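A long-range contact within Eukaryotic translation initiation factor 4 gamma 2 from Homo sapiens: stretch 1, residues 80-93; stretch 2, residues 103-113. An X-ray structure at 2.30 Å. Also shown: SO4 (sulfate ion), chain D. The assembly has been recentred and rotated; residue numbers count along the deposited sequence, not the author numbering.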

# COMPACT_ATOMS: atom_id res chain seq x y z
N LEU A 80 1.16 -2.27 12.38
CA LEU A 80 2.06 -1.44 13.17
C LEU A 80 1.66 0.04 12.99
O LEU A 80 1.67 0.82 13.95
N CYS A 81 1.31 0.41 11.77
CA CYS A 81 0.89 1.78 11.49
C CYS A 81 -0.42 2.12 12.23
O CYS A 81 -0.60 3.24 12.72
N LEU A 82 -1.32 1.14 12.32
CA LEU A 82 -2.60 1.34 13.01
C LEU A 82 -2.39 1.69 14.48
O LEU A 82 -2.99 2.64 14.98
N ARG A 83 -1.55 0.92 15.16
CA ARG A 83 -1.26 1.15 16.58
C ARG A 83 -0.69 2.55 16.81
O ARG A 83 -1.11 3.26 17.73
N LEU A 84 0.27 2.94 15.98
CA LEU A 84 0.89 4.26 16.10
C LEU A 84 -0.12 5.38 15.82
O LEU A 84 -0.12 6.41 16.49
N ALA A 85 -0.98 5.16 14.83
CA ALA A 85 -1.99 6.16 14.49
C ALA A 85 -2.93 6.43 15.65
O ALA A 85 -3.37 7.57 15.86
N GLU A 86 -3.24 5.38 16.41
CA GLU A 86 -4.16 5.52 17.52
C GLU A 86 -3.51 6.02 18.81
O GLU A 86 -4.14 6.75 19.56
N ASP A 87 -2.26 5.64 19.05
CA ASP A 87 -1.60 6.05 20.29
C ASP A 87 -0.69 7.28 20.25
O ASP A 87 -0.52 7.96 21.27
N ALA A 88 -0.10 7.59 19.10
CA ALA A 88 0.78 8.75 19.00
C ALA A 88 0.05 10.07 19.25
O ALA A 88 -1.02 10.30 18.70
N PRO A 89 0.62 10.95 20.09
CA PRO A 89 -0.00 12.24 20.39
C PRO A 89 -0.01 13.20 19.19
O PRO A 89 0.88 13.15 18.34
N ASN A 90 -1.02 14.06 19.13
CA ASN A 90 -1.16 15.02 18.04
C ASN A 90 -0.22 16.20 18.26
O ASN A 90 -0.02 16.65 19.39
N PHE A 91 0.35 16.71 17.17
CA PHE A 91 1.27 17.85 17.24
C PHE A 91 0.86 18.99 16.32
O PHE A 91 1.62 19.94 16.12
N ASP A 92 -0.34 18.93 15.74
CA ASP A 92 -0.78 19.99 14.85
C ASP A 92 -1.61 21.06 15.57
O ASP A 92 -2.80 20.86 15.83
N GLY A 93 -0.98 22.18 15.90
CA GLY A 93 -1.67 23.25 16.58
C GLY A 93 -2.20 22.85 17.95
O GLY A 93 -3.25 23.33 18.39
N LYS A 103 -14.19 11.66 12.90
CA LYS A 103 -13.12 10.67 12.79
C LYS A 103 -11.81 11.35 13.20
O LYS A 103 -11.53 12.48 12.78
N GLN A 104 -11.02 10.67 14.01
CA GLN A 104 -9.76 11.22 14.49
C GLN A 104 -8.81 11.65 13.37
O GLN A 104 -8.65 10.96 12.36
N SER A 105 -8.17 12.80 13.57
CA SER A 105 -7.22 13.34 12.62
C SER A 105 -6.00 13.75 13.44
O SER A 105 -6.12 14.54 14.38
N THR A 106 -4.83 13.21 13.09
CA THR A 106 -3.61 13.53 13.82
C THR A 106 -2.38 13.67 12.93
O THR A 106 -2.40 13.36 11.74
N THR A 107 -1.29 14.13 13.55
CA THR A 107 -0.02 14.33 12.88
C THR A 107 0.40 13.04 12.18
O THR A 107 0.65 13.04 10.97
N PHE A 108 0.46 11.94 12.93
CA PHE A 108 0.85 10.67 12.36
C PHE A 108 0.03 10.33 11.12
O PHE A 108 0.59 10.09 10.05
N ARG A 109 -1.29 10.33 11.27
CA ARG A 109 -2.19 9.99 10.17
C ARG A 109 -1.96 10.83 8.93
O ARG A 109 -1.95 10.31 7.82
N ARG A 110 -1.77 12.13 9.12
CA ARG A 110 -1.53 13.07 8.03
C ARG A 110 -0.22 12.82 7.28
O ARG A 110 -0.18 12.84 6.06
N LEU A 111 0.87 12.59 8.01
CA LEU A 111 2.15 12.36 7.36
C LEU A 111 2.24 10.98 6.69
O LEU A 111 2.98 10.81 5.71
N LEU A 112 1.48 10.01 7.18
CA LEU A 112 1.50 8.67 6.59
C LEU A 112 0.88 8.76 5.18
O LEU A 112 1.45 8.28 4.19
N ILE A 113 -0.30 9.36 5.10
CA ILE A 113 -1.00 9.52 3.82
C ILE A 113 -0.07 10.21 2.83
O ILE A 113 0.07 9.78 1.68

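Two helices, 80-87 and 107-113, run roughly antiparallel at 139°, their axes approaching to 8.7 Å, and one aromatic knob fills the space between them. Phe108, chi1 t, points toward the first helix and lays its ring against the Cys81, Leu84 and Ala85 surface. Leu84 (m, t) covers one face, its CB 3.9 Å from the Phe108 ring centroid in a CH-pi contact. Ala85 forms the hollow: Phe108 CD2 lies 3.5 Å from Ala85 CA and 3.7 Å from its CB. Ala85 CB also sits over one face of the Arg109 guanidinium, 3.9 Å from Arg109 CZ, while Arg109 NE donates to Gln104 OE1 (3.2 Å). Farther along, Cys81 CB meets Leu112 CD1 at 4.1 Å.

Where the first helix ends, polar groups take over. A water donates to Ala85 O (2.6 Å) and Ala88 O (2.7 Å) and accepts from Thr106 OG1 (2.7 Å), filling the gap beside the N-cap residue. Thr107, chi1 m, lifts OG1 to accept from Phe91 N at 2.7 Å. Beyond it, Asp92 (m) grips Arg110 through two bonds, NH1 to OD1 (3.0 Å) and NE to OD2 (3.1 Å); Arg110 NH1 also reaches sulfate O2 at 3.0 Å.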

# COMPACT_ATOMS: atom_id res chain seq x y z
CB LEU A 80 3.50 -1.66 12.72
CG LEU A 80 4.61 -0.97 13.52
CD1 LEU A 80 4.60 -1.45 14.97
CD2 LEU A 80 5.95 -1.29 12.85
CB CYS A 81 0.74 2.00 9.98
SG CYS A 81 2.34 2.03 9.08
CB LEU A 82 -3.47 0.09 12.90
CG LEU A 82 -4.76 0.09 13.74
CD1 LEU A 82 -5.65 1.29 13.36
CD2 LEU A 82 -5.51 -1.23 13.51
CB ARG A 83 -0.26 0.10 17.08
CG ARG A 83 -0.65 -1.34 16.76
CD ARG A 83 -1.79 -1.86 17.64
NE ARG A 83 -1.32 -2.21 18.98
CZ ARG A 83 -1.18 -1.35 19.98
NH1 ARG A 83 -1.48 -0.06 19.81
NH2 ARG A 83 -0.70 -1.76 21.15
CB LEU A 84 2.08 4.38 15.14
CG LEU A 84 3.28 3.49 15.49
CD1 LEU A 84 4.34 3.56 14.40
CD2 LEU A 84 3.85 3.93 16.82
CB ALA A 85 -2.79 5.70 13.27
CB GLU A 86 -4.87 4.18 17.79
CG GLU A 86 -5.61 3.61 16.57
CD GLU A 86 -6.45 2.38 16.89
OE1 GLU A 86 -5.95 1.46 17.58
OE2 GLU A 86 -7.61 2.30 16.42
CB ASP A 87 -0.83 4.85 20.88
CG ASP A 87 -1.73 3.65 21.14
OD1 ASP A 87 -2.96 3.84 21.25
OD2 ASP A 87 -1.22 2.51 21.25
CB ALA A 88 1.45 8.78 17.64
CB PRO A 89 0.84 12.77 21.55
CG PRO A 89 2.17 12.10 21.35
CD PRO A 89 1.78 10.70 20.97
CB ASN A 90 -2.61 15.52 17.96
CG ASN A 90 -2.98 16.01 16.56
OD1 ASN A 90 -2.18 16.62 15.86
ND2 ASN A 90 -4.22 15.75 16.16
CB PHE A 91 2.69 17.41 16.87
CG PHE A 91 3.33 16.48 17.87
CD1 PHE A 91 3.69 16.95 19.13
CD2 PHE A 91 3.54 15.15 17.56
CE1 PHE A 91 4.26 16.10 20.07
CE2 PHE A 91 4.10 14.28 18.50
CZ PHE A 91 4.47 14.76 19.75
CB ASP A 92 -1.60 19.42 13.68
CG ASP A 92 -0.82 18.40 12.85
OD1 ASP A 92 0.42 18.42 12.87
OD2 ASP A 92 -1.48 17.59 12.17
CB LYS A 103 -12.98 10.15 11.36
CG LYS A 103 -14.06 9.19 10.92
CD LYS A 103 -13.77 8.71 9.50
CE LYS A 103 -14.88 7.82 8.97
NZ LYS A 103 -14.54 7.26 7.63
CB GLN A 104 -9.06 10.21 15.40
CG GLN A 104 -7.76 10.70 16.02
CD GLN A 104 -6.96 9.59 16.69
OE1 GLN A 104 -6.60 8.59 16.05
NE2 GLN A 104 -6.68 9.75 17.98
CB SER A 105 -7.81 14.55 11.91
OG SER A 105 -6.94 15.02 10.90
CB THR A 106 -3.27 12.46 14.87
OG1 THR A 106 -2.92 11.24 14.21
CG2 THR A 106 -4.47 12.20 15.79
CB THR A 107 1.07 14.74 13.91
OG1 THR A 107 0.66 15.94 14.57
CG2 THR A 107 2.41 14.97 13.23
CB PHE A 108 0.71 9.53 13.36
CG PHE A 108 1.26 8.22 12.85
CD1 PHE A 108 2.63 7.97 12.87
CD2 PHE A 108 0.42 7.28 12.26
CE1 PHE A 108 3.16 6.80 12.30
CE2 PHE A 108 0.94 6.12 11.68
CZ PHE A 108 2.31 5.88 11.70
CB ARG A 109 -3.66 10.12 10.60
CG ARG A 109 -4.14 9.01 11.55
CD ARG A 109 -5.60 9.21 11.93
NE ARG A 109 -6.09 8.26 12.92
CZ ARG A 109 -6.41 7.00 12.67
NH1 ARG A 109 -6.31 6.52 11.44
NH2 ARG A 109 -6.85 6.21 13.64
CB ARG A 110 -1.55 14.51 8.58
CG ARG A 110 -0.96 15.57 7.66
CD ARG A 110 -1.13 16.97 8.24
NE ARG A 110 -0.23 17.26 9.36
CZ ARG A 110 1.07 17.53 9.23
NH1 ARG A 110 1.81 17.79 10.31
NH2 ARG A 110 1.63 17.55 8.03
CB LEU A 111 3.30 12.52 8.37
CG LEU A 111 3.49 13.93 8.98
CD1 LEU A 111 4.54 13.86 10.09
CD2 LEU A 111 3.92 14.94 7.91
CB LEU A 112 0.68 7.67 7.44
CG LEU A 112 1.11 6.20 7.45
CD1 LEU A 112 -0.08 5.32 7.81
CD2 LEU A 112 1.66 5.79 6.10
CB ILE A 113 -2.30 10.35 3.99
CG1 ILE A 113 -3.37 9.48 4.65
CG2 ILE A 113 -2.76 10.90 2.64
CD1 ILE A 113 -4.56 10.25 5.17
S SO4 D . 5.11 19.58 8.44
O1 SO4 D . 4.93 20.63 7.42
O2 SO4 D . 3.96 19.58 9.36
O3 SO4 D . 5.22 18.28 7.78
O4 SO4 D . 6.34 19.86 9.20
O HOH W 1 -1.98 9.72 16.28